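Local coordinates for protein bile salt hydrolase/transferase (Clostridium perfringens, PDB 2RG2) that hydrolyses the amide bond of glycine- and taurine-conjugated bile salts to release free bile acids and also acts as a bile acid amine N-acyltransferase, at residues I229-L234 with F252-N257; L75-L80 with N103-V108; I30-N35 with D62-A67. The protein carries 1 engineered substitution. All blocks are in the same frame, centred on the assembly; numbering follows the deposited sequence.

Contact 1: residues I229-L234 with F252-N257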
loop_
_atom_site.group_PDB
_atom_site.type_symbol
_atom_site.label_atom_id
_atom_site.label_comp_id
_atom_site.label_asym_id
_atom_site.label_seq_id
_atom_site.Cartn_x
_atom_site.Cartn_y
_atom_site.Cartn_z
ATOM N N ILE A 229 -8.493 10.080 2.759
ATOM C CA ILE A 229 -8.836 9.216 1.623
ATOM C C ILE A 229 -9.954 8.217 1.976
ATOM O O ILE A 229 -10.949 8.082 1.243
ATOM C CB ILE A 229 -7.590 8.457 1.126
ATOM C CG1 ILE A 229 -6.505 9.439 0.628
ATOM C CG2 ILE A 229 -7.987 7.417 0.072
ATOM C CD1 ILE A 229 -6.960 10.388 -0.451
ATOM N N ARG A 230 -9.796 7.523 3.102
ATOM C CA ARG A 230 -10.797 6.533 3.483
ATOM C C ARG A 230 -12.188 7.154 3.649
ATOM O O ARG A 230 -13.145 6.651 3.069
ATOM C CB ARG A 230 -10.381 5.736 4.732
ATOM C CG ARG A 230 -9.181 4.814 4.471
ATOM C CD ARG A 230 -9.278 3.478 5.282
ATOM N NE ARG A 230 -9.319 3.683 6.738
ATOM C CZ ARG A 230 -8.262 4.011 7.494
ATOM N NH1 ARG A 230 -7.050 4.223 6.948
ATOM N NH2 ARG A 230 -8.411 4.151 8.812
ATOM N N VAL A 231 -12.299 8.243 4.410
ATOM C CA VAL A 231 -13.620 8.841 4.638
ATOM C C VAL A 231 -14.198 9.410 3.348
ATOM O O VAL A 231 -15.380 9.223 3.077
ATOM C CB VAL A 231 -13.627 9.828 5.805
ATOM C CG1 VAL A 231 -14.973 10.473 5.914
ATOM C CG2 VAL A 231 -13.376 9.049 7.075
ATOM N N ALA A 232 -13.361 10.052 2.526
ATOM C CA ALA A 232 -13.838 10.602 1.250
ATOM C C ALA A 232 -14.489 9.514 0.388
ATOM O O ALA A 232 -15.582 9.705 -0.166
ATOM C CB ALA A 232 -12.672 11.290 0.480
ATOM N N PHE A 233 -13.820 8.370 0.278
ATOM C CA PHE A 233 -14.339 7.285 -0.549
ATOM C C PHE A 233 -15.466 6.492 0.099
ATOM O O PHE A 233 -16.409 6.122 -0.578
ATOM C CB PHE A 233 -13.208 6.391 -1.043
ATOM C CG PHE A 233 -12.422 7.022 -2.174
ATOM C CD1 PHE A 233 -12.893 6.950 -3.481
ATOM C CD2 PHE A 233 -11.259 7.731 -1.916
ATOM C CE1 PHE A 233 -12.194 7.549 -4.538
ATOM C CE2 PHE A 233 -10.541 8.350 -2.968
ATOM C CZ PHE A 233 -11.018 8.257 -4.277
ATOM N N LEU A 234 -15.399 6.257 1.412
ATOM C CA LEU A 234 -16.529 5.598 2.082
ATOM C C LEU A 234 -17.812 6.426 1.940
ATOM O O LEU A 234 -18.882 5.899 1.634
ATOM C CB LEU A 234 -16.227 5.343 3.571
ATOM C CG LEU A 234 -15.159 4.281 3.845
ATOM C CD1 LEU A 234 -14.802 4.264 5.317
ATOM C CD2 LEU A 234 -15.583 2.924 3.372
ATOM N N PHE A 252 -21.923 7.330 11.902
ATOM C CA PHE A 252 -21.018 6.676 12.827
ATOM C C PHE A 252 -20.260 5.537 12.163
ATOM O O PHE A 252 -19.068 5.367 12.428
ATOM C CB PHE A 252 -21.772 6.218 14.077
ATOM C CG PHE A 252 -22.153 7.363 14.958
ATOM C CD1 PHE A 252 -23.313 8.088 14.698
ATOM C CD2 PHE A 252 -21.320 7.753 15.993
ATOM C CE1 PHE A 252 -23.668 9.186 15.485
ATOM C CE2 PHE A 252 -21.645 8.875 16.799
ATOM C CZ PHE A 252 -22.833 9.584 16.542
ATOM N N HIS A 253 -20.927 4.802 11.275
ATOM C CA HIS A 253 -20.244 3.701 10.557
ATOM C C HIS A 253 -19.061 4.241 9.741
ATOM O O HIS A 253 -17.969 3.661 9.756
ATOM C CB HIS A 253 -21.217 2.953 9.671
ATOM C CG HIS A 253 -22.092 1.988 10.417
ATOM N ND1 HIS A 253 -21.604 0.818 10.960
ATOM C CD2 HIS A 253 -23.415 2.005 10.691
ATOM C CE1 HIS A 253 -22.590 0.164 11.551
ATOM N NE2 HIS A 253 -23.700 0.861 11.402
ATOM N N ILE A 254 -19.271 5.369 9.065
ATOM C CA ILE A 254 -18.186 5.990 8.294
ATOM C C ILE A 254 -17.040 6.383 9.212
ATOM O O ILE A 254 -15.904 5.983 8.976
ATOM C CB ILE A 254 -18.672 7.201 7.456
ATOM C CG1 ILE A 254 -19.642 6.719 6.374
ATOM C CG2 ILE A 254 -17.471 7.949 6.859
ATOM C CD1 ILE A 254 -20.478 7.862 5.745
ATOM N N LEU A 255 -17.322 7.151 10.266
ATOM C CA LEU A 255 -16.235 7.596 11.125
ATOM C C LEU A 255 -15.554 6.483 11.916
ATOM O O LEU A 255 -14.368 6.589 12.210
ATOM C CB LEU A 255 -16.671 8.739 12.040
ATOM C CG LEU A 255 -16.954 10.045 11.292
ATOM C CD1 LEU A 255 -17.458 11.100 12.276
ATOM C CD2 LEU A 255 -15.699 10.575 10.511
ATOM N N ASN A 256 -16.291 5.413 12.235
ATOM C CA ASN A 256 -15.692 4.320 13.004
ATOM C C ASN A 256 -14.509 3.736 12.240
ATOM O O ASN A 256 -13.576 3.215 12.837
ATOM C CB ASN A 256 -16.673 3.165 13.229
ATOM C CG ASN A 256 -17.728 3.439 14.315
ATOM O OD1 ASN A 256 -18.630 2.595 14.523
ATOM N ND2 ASN A 256 -17.662 4.600 14.971
ATOM N N ASN A 257 -14.596 3.762 10.914
ATOM C CA ASN A 257 -13.512 3.218 10.086
ATOM C C ASN A 257 -12.161 3.934 10.247
ATOM O O ASN A 257 -11.101 3.332 9.986
ATOM C CB ASN A 257 -13.938 3.193 8.621
ATOM C CG ASN A 257 -12.868 2.607 7.707
ATOM O OD1 ASN A 257 -12.104 3.354 7.083
ATOM N ND2 ASN A 257 -12.814 1.285 7.624
#
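Helices 224-242 and 248-256 form a nearly antiparallel pair in the helical layer of this Ntn-hydrolase fold, joined here by Arg230 and Asn257 at one end and by a row of aliphatic side chains beside them. The axes of the segments 229-234 and 252-256 come within 9.8 Å of each other. Arg230 uses the NE and NH2 edge of its guanidinium, each N-H on a different oxygen of Asn257. Its NE donates to the side-chain OD1 of Asn257 at 2.8 Å, in a somewhat bent bond, while NH2 reaches the backbone O of the same residue at 3.0 Å and is nearly straight, with an angle of 169° at the hydrogen. Both oxygens lie close to the guanidinium plane, whereas the Asn257 amide is turned 75° against it. Asn257 can offer OD1 here because its CG stands opposite the backbone N (chi1 -179°), which carries the amide across to the other helix. The remaining guanidinium nitrogen, NH1, is taken by the backbone carbonyls of Pro219 and Asp221, so the group is fixed by neutral oxygens and its rotation is restricted. Gly220 and Phe222 of a second subunit pack on Arg230 and Asn257, which places this end of the pair at the subunit interface. Deeper in, CG1 of Val231 meets CG2 of Ile254 at 3.7 Å, the two side chains crossing at about a right angle; Val231, Ile254 and Leu255 also rest on Leu4 of strand 3-7, tying the helices to the sheet below. Leu234 completes the contact: its CD1 lies over one face of the Asn257 amide, 3.5 Å from CG and 3.4 Å from OD1.

Contact 2: residues L75-L80 with N103-V108. With EDO (1,2-ethanediol), chain E.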
loop_
_atom_site.group_PDB
_atom_site.type_symbol
_atom_site.label_atom_id
_atom_site.label_comp_id
_atom_site.label_asym_id
_atom_site.label_seq_id
_atom_site.Cartn_x
_atom_site.Cartn_y
_atom_site.Cartn_z
ATOM N N LEU A 75 -26.315 26.200 11.621
ATOM C CA LEU A 75 -24.907 26.353 11.290
ATOM C C LEU A 75 -24.055 25.510 12.242
ATOM O O LEU A 75 -24.247 25.564 13.458
ATOM C CB LEU A 75 -24.479 27.825 11.354
ATOM C CG LEU A 75 -23.026 28.134 10.979
ATOM C CD1 LEU A 75 -22.773 27.766 9.503
ATOM C CD2 LEU A 75 -22.662 29.611 11.252
ATOM N N GLY A 76 -23.135 24.736 11.685
ATOM C CA GLY A 76 -22.171 23.962 12.480
ATOM C C GLY A 76 -20.730 24.326 12.197
ATOM O O GLY A 76 -20.387 24.739 11.085
ATOM N N CYS A 77 -19.876 24.158 13.206
ATOM C CA CYS A 77 -18.456 24.457 13.079
ATOM C C CYS A 77 -17.656 23.485 13.935
ATOM O O CYS A 77 -18.092 23.114 15.022
ATOM C CB CYS A 77 -18.195 25.901 13.529
ATOM S SG CYS A 77 -16.551 26.492 13.266
ATOM N N ALA A 78 -16.518 23.025 13.419
ATOM C CA ALA A 78 -15.632 22.177 14.211
ATOM C C ALA A 78 -14.195 22.572 13.990
ATOM O O ALA A 78 -13.813 22.871 12.864
ATOM C CB ALA A 78 -15.838 20.673 13.852
ATOM N N GLY A 79 -13.399 22.584 15.064
ATOM C CA GLY A 79 -11.960 22.792 14.948
ATOM C C GLY A 79 -11.201 21.468 14.997
ATOM O O GLY A 79 -11.513 20.596 15.816
ATOM N N LEU A 80 -10.228 21.315 14.108
ATOM C CA LEU A 80 -9.420 20.082 13.995
ATOM C C LEU A 80 -7.934 20.475 13.998
ATOM O O LEU A 80 -7.587 21.564 13.556
ATOM C CB LEU A 80 -9.769 19.315 12.694
ATOM C CG LEU A 80 -11.163 18.671 12.559
ATOM C CD1 LEU A 80 -12.255 19.728 12.301
ATOM C CD2 LEU A 80 -11.193 17.638 11.430
ATOM N N ASN A 103 -11.360 31.422 20.385
ATOM C CA ASN A 103 -12.701 32.016 20.291
ATOM C C ASN A 103 -13.370 31.841 18.927
ATOM O O ASN A 103 -14.534 32.202 18.743
ATOM C CB ASN A 103 -12.656 33.509 20.615
ATOM C CG ASN A 103 -13.971 34.020 21.158
ATOM O OD1 ASN A 103 -14.601 33.372 22.009
ATOM N ND2 ASN A 103 -14.411 35.177 20.658
ATOM N N PHE A 104 -12.636 31.306 17.964
ATOM C CA PHE A 104 -13.170 31.237 16.613
ATOM C C PHE A 104 -14.471 30.445 16.546
ATOM O O PHE A 104 -15.426 30.880 15.907
ATOM C CB PHE A 104 -12.123 30.690 15.641
ATOM C CG PHE A 104 -12.565 30.715 14.217
ATOM C CD1 PHE A 104 -12.394 31.865 13.449
ATOM C CD2 PHE A 104 -13.144 29.593 13.628
ATOM C CE1 PHE A 104 -12.796 31.901 12.102
ATOM C CE2 PHE A 104 -13.564 29.625 12.291
ATOM C CZ PHE A 104 -13.386 30.771 11.529
ATOM N N LEU A 105 -14.513 29.291 17.209
ATOM C CA LEU A 105 -15.709 28.449 17.217
ATOM C C LEU A 105 -16.918 29.256 17.668
ATOM O O LEU A 105 -17.926 29.337 16.960
ATOM C CB LEU A 105 -15.512 27.238 18.150
ATOM C CG LEU A 105 -15.990 25.842 17.707
ATOM C CD1 LEU A 105 -17.458 25.829 17.352
ATOM C CD2 LEU A 105 -15.145 25.339 16.544
ATOM N N LEU A 106 -16.806 29.880 18.837
ATOM C CA LEU A 106 -17.917 30.652 19.368
ATOM C C LEU A 106 -18.245 31.864 18.487
ATOM O O LEU A 106 -19.412 32.182 18.302
ATOM C CB LEU A 106 -17.641 31.116 20.790
ATOM C CG LEU A 106 -18.766 31.901 21.473
ATOM C CD1 LEU A 106 -20.080 31.129 21.536
ATOM C CD2 LEU A 106 -18.293 32.266 22.888
ATOM N N TRP A 107 -17.224 32.513 17.941
ATOM C CA TRP A 107 -17.439 33.690 17.096
ATOM C C TRP A 107 -18.299 33.332 15.874
ATOM O O TRP A 107 -19.212 34.076 15.501
ATOM C CB TRP A 107 -16.097 34.284 16.674
ATOM C CG TRP A 107 -16.197 35.395 15.673
ATOM C CD1 TRP A 107 -16.402 36.735 15.935
ATOM C CD2 TRP A 107 -16.056 35.277 14.256
ATOM N NE1 TRP A 107 -16.412 37.445 14.752
ATOM C CE2 TRP A 107 -16.211 36.575 13.708
ATOM C CE3 TRP A 107 -15.846 34.197 13.389
ATOM C CZ2 TRP A 107 -16.136 36.820 12.330
ATOM C CZ3 TRP A 107 -15.771 34.440 12.008
ATOM C CH2 TRP A 107 -15.922 35.750 11.500
ATOM N N VAL A 108 -18.009 32.188 15.260
ATOM C CA VAL A 108 -18.833 31.696 14.143
ATOM C C VAL A 108 -20.281 31.415 14.565
ATOM O O VAL A 108 -21.225 31.894 13.913
ATOM C CB VAL A 108 -18.219 30.403 13.495
ATOM C CG1 VAL A 108 -19.159 29.833 12.459
ATOM C CG2 VAL A 108 -16.870 30.709 12.852
HETATM C C1 EDO E . -10.325 21.283 19.507
HETATM O O1 EDO E . -10.132 20.569 18.286
HETATM C C2 EDO E . -10.561 22.755 19.204
HETATM O O2 EDO E . -11.597 22.898 18.226
#
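The Phe104 ring carries CG2 of Val108, one helical turn on, over one face, 3.5 Å above its plane and displaced toward the rim, and the sulfur of Cys77 approaches the same ring obliquely, with SG 4.4 Å from CE2. Trp143, from strand 141-146, also meets this ring, the two planes inclined to each other. Helix 104-111 covers a face of the sheet in this Ntn-hydrolase fold; its segment 104-108 runs almost antiparallel to strand segment 76-80, the axes 8.5 Å apart. Leu105 and Val108 fill the gap, with Cys77 between them on the strand. Cys77 SG is anti to the backbone N (chi1 -173°), which sends the sulfur toward Leu105. Both Leu105 branches lie alongside Cys77 on one side, CD2 3.7 Å from SG and CD1 against CB and 3.6 Å from the backbone O. CD2 also sits 3.6 Å from the N of Gly79. Toward the other end, Leu75 CD2 meets Val108 CG1 at 3.7 Å, the side chains crossing at about a right angle. Val118 of helix 115-122 packs on both Leu75 and Val108, extending the apolar layer. A 1,2-ethanediol, probably from the crystallisation liquor, donates from O1 to Gly79 O at 2.8 Å, and its O2 occupies the side of Gly79 where a side chain would begin. Between helix and strand the chemistry is mainly apolar, methyls and a thiol with methyls also against the strand backbone, so attachment depends on close shape fit and burial of apolar surface, with polar bonding left to the sheet.

Contact 3: residues I30-N35 with D62-A67. With EDO (1,2-ethanediol), chain F; EDO (1,2-ethanediol), chain E.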
loop_
_atom_site.group_PDB
_atom_site.type_symbol
_atom_site.label_atom_id
_atom_site.label_comp_id
_atom_site.label_asym_id
_atom_site.label_seq_id
_atom_site.Cartn_x
_atom_site.Cartn_y
_atom_site.Cartn_z
ATOM N N ILE A 30 -22.154 22.025 26.231
ATOM C CA ILE A 30 -22.463 23.362 26.736
ATOM C C ILE A 30 -23.551 23.974 25.874
ATOM O O ILE A 30 -23.460 23.965 24.637
ATOM C CB ILE A 30 -21.226 24.291 26.709
ATOM C CG1 ILE A 30 -20.108 23.744 27.602
ATOM C CG2 ILE A 30 -21.623 25.732 27.126
ATOM C CD1 ILE A 30 -18.724 24.304 27.272
ATOM N N PHE A 31 -24.575 24.505 26.542
ATOM C CA PHE A 31 -25.663 25.200 25.878
ATOM C C PHE A 31 -25.642 26.669 26.296
ATOM O O PHE A 31 -25.574 26.968 27.493
ATOM C CB PHE A 31 -27.015 24.597 26.257
ATOM C CG PHE A 31 -28.195 25.467 25.876
ATOM C CD1 PHE A 31 -28.603 25.573 24.554
ATOM C CD2 PHE A 31 -28.877 26.206 26.848
ATOM C CE1 PHE A 31 -29.690 26.389 24.193
ATOM C CE2 PHE A 31 -29.962 27.024 26.498
ATOM C CZ PHE A 31 -30.369 27.116 25.169
ATOM N N ILE A 32 -25.719 27.563 25.309
ATOM C CA ILE A 32 -25.817 28.995 25.572
ATOM C C ILE A 32 -27.088 29.524 24.905
ATOM O O ILE A 32 -27.241 29.423 23.672
ATOM C CB ILE A 32 -24.615 29.792 25.015
ATOM C CG1 ILE A 32 -23.281 29.171 25.430
ATOM C CG2 ILE A 32 -24.686 31.265 25.483
ATOM C CD1 ILE A 32 -22.094 29.662 24.606
ATOM N N PRO A 33 -28.007 30.108 25.706
ATOM C CA PRO A 33 -29.196 30.714 25.108
ATOM C C PRO A 33 -28.832 31.902 24.199
ATOM O O PRO A 33 -27.689 32.368 24.219
ATOM C CB PRO A 33 -30.035 31.167 26.317
ATOM C CG PRO A 33 -29.145 31.065 27.507
ATOM C CD PRO A 33 -27.980 30.194 27.182
ATOM N N ARG A 34 -29.786 32.368 23.393
ATOM C CA ARG A 34 -29.558 33.574 22.571
ATOM C C ARG A 34 -29.573 34.843 23.435
ATOM O O ARG A 34 -30.147 34.841 24.536
ATOM C CB ARG A 34 -30.578 33.674 21.430
ATOM C CG ARG A 34 -31.991 34.049 21.848
ATOM C CD ARG A 34 -32.875 34.259 20.629
ATOM N NE ARG A 34 -33.248 33.007 19.961
ATOM C CZ ARG A 34 -34.366 32.329 20.173
ATOM N NH1 ARG A 34 -35.277 32.747 21.054
ATOM N NH2 ARG A 34 -34.596 31.239 19.476
ATOM N N ASN A 35 -28.943 35.907 22.934
ATOM C CA ASN A 35 -28.828 37.177 23.659
ATOM C C ASN A 35 -28.125 37.028 25.013
ATOM O O ASN A 35 -28.432 37.734 25.978
ATOM C CB ASN A 35 -30.208 37.848 23.792
ATOM C CG ASN A 35 -30.916 37.989 22.455
ATOM O OD1 ASN A 35 -32.103 37.692 22.324
ATOM N ND2 ASN A 35 -30.177 38.410 21.445
ATOM N N ASP A 62 -15.982 30.938 33.872
ATOM C CA ASP A 62 -17.326 31.243 33.391
ATOM C C ASP A 62 -17.432 31.596 31.902
ATOM O O ASP A 62 -18.531 31.819 31.418
ATOM C CB ASP A 62 -18.047 32.265 34.299
ATOM C CG ASP A 62 -18.738 31.605 35.506
ATOM O OD1 ASP A 62 -18.711 30.353 35.634
ATOM O OD2 ASP A 62 -19.338 32.338 36.327
ATOM N N TYR A 63 -16.311 31.593 31.176
ATOM C CA TYR A 63 -16.325 31.881 29.727
ATOM C C TYR A 63 -16.291 30.601 28.867
ATOM O O TYR A 63 -15.341 29.836 28.954
ATOM C CB TYR A 63 -15.166 32.812 29.328
ATOM C CG TYR A 63 -15.289 33.341 27.905
ATOM C CD1 TYR A 63 -16.208 34.344 27.594
ATOM C CD2 TYR A 63 -14.502 32.820 26.874
ATOM C CE1 TYR A 63 -16.334 34.832 26.303
ATOM C CE2 TYR A 63 -14.630 33.291 25.569
ATOM C CZ TYR A 63 -15.550 34.298 25.293
ATOM O OH TYR A 63 -15.698 34.783 24.013
ATOM N N PRO A 64 -17.320 30.388 28.018
ATOM C CA PRO A 64 -17.364 29.134 27.256
ATOM C C PRO A 64 -16.434 29.144 26.038
ATOM O O PRO A 64 -16.337 30.154 25.342
ATOM C CB PRO A 64 -18.831 29.051 26.813
ATOM C CG PRO A 64 -19.263 30.497 26.678
ATOM C CD PRO A 64 -18.450 31.280 27.695
ATOM N N THR A 65 -15.749 28.026 25.794
ATOM C CA THR A 65 -14.979 27.833 24.568
ATOM C C THR A 65 -15.363 26.464 23.999
ATOM O O THR A 65 -15.596 25.540 24.768
ATOM C CB THR A 65 -13.458 27.937 24.807
ATOM O OG1 THR A 65 -12.763 27.963 23.552
ATOM C CG2 THR A 65 -12.938 26.770 25.611
ATOM N N PHE A 66 -15.415 26.348 22.676
ATOM C CA PHE A 66 -15.885 25.110 22.038
ATOM C C PHE A 66 -14.845 24.448 21.145
ATOM O O PHE A 66 -14.031 25.127 20.503
ATOM C CB PHE A 66 -17.126 25.389 21.195
ATOM C CG PHE A 66 -18.336 25.785 22.001
ATOM C CD1 PHE A 66 -18.553 27.127 22.351
ATOM C CD2 PHE A 66 -19.280 24.840 22.361
ATOM C CE1 PHE A 66 -19.700 27.504 23.091
ATOM C CE2 PHE A 66 -20.429 25.208 23.106
ATOM C CZ PHE A 66 -20.628 26.543 23.457
ATOM N N ALA A 67 -14.904 23.114 21.106
ATOM C CA ALA A 67 -14.170 22.307 20.143
ATOM C C ALA A 67 -15.023 22.145 18.868
ATOM O O ALA A 67 -14.500 22.172 17.766
ATOM C CB ALA A 67 -13.842 20.932 20.738
HETATM C C1 EDO F . -11.230 22.778 22.886
HETATM O O1 EDO F . -11.529 23.893 22.038
HETATM C C2 EDO F . -11.884 22.999 24.245
HETATM O O2 EDO F . -12.942 23.947 24.098
HETATM C C1 EDO E . -10.325 21.283 19.507
HETATM O O1 EDO E . -10.132 20.569 18.286
HETATM C C2 EDO E . -10.561 22.755 19.204
HETATM O O2 EDO E . -11.597 22.898 18.226
#
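Ile30 and Ile32, on one strand of the curled antiparallel sheet of the Ntn-hydrolase fold, reach across to the rim of the Phe66 ring and to the Pro64 ring on another. CD1 of Ile32 rests in the notch where the two rings adjoin, 3.6 Å from CG of Pro64 and 3.6 Å from CE1 of Phe66; the chain is extended at chi2 (164°), which pushes that methyl forward. It meets Phe66 at the ring edge, in the ring plane. The backbone O of Ile30 occupies the same plane at another part of the edge, 3.6 Å from CE2, where the polarised C-H of the ring could suit it. Ile30 adds its CB, 3.8 Å from Phe66 CE2, and its CG2, 3.9 Å from Phe66 CZ and a little farther from Pro64 CB. The strand segments 30-32 and 63-66 run at 119° and do not pair with each other: both strands are bonded to strand 53-60, whose Val53 also packs against Phe66. Further out, Leu106 of helix 104-111 touches both Ile32 and Phe66, and Leu105 touches Phe66, so the aromatic ring is held between sheet and helix. At the Phe66 end the backbone carbonyls meet two 1,2-ethanediol molecules, probably from the crystallisation liquor: one makes a weak bond to Phe66 O, and the other donates from its O2 to Ala67 O at 3.0 Å.

In the fold
Contacts 2 and 3 adjoin, their centres 11 Å apart, and share one sheet. They meet through Tyr63 OH and Asn103 OD1 at 2.7 Å and through Gly79 N and Ala67 O at 2.9 Å, and a single 1,2-ethanediol bonds to the carbonyls of both Ala67 and Gly79. Contact 1 lies apart, its centre 23 Å from contact 2 and 30 Å from contact 3, across the centre of the chain from the latter. Contacts 1 and 2 both come close to the bile-salt site: the side chain of engineered Leu17, at a deoxycholate-binding position, is about 6 Å from that of Leu255 in contact 1 and about 4 Å from that of Ala78 in contact 2. The strand of contact 2 leads on to taurine-binding Asn81.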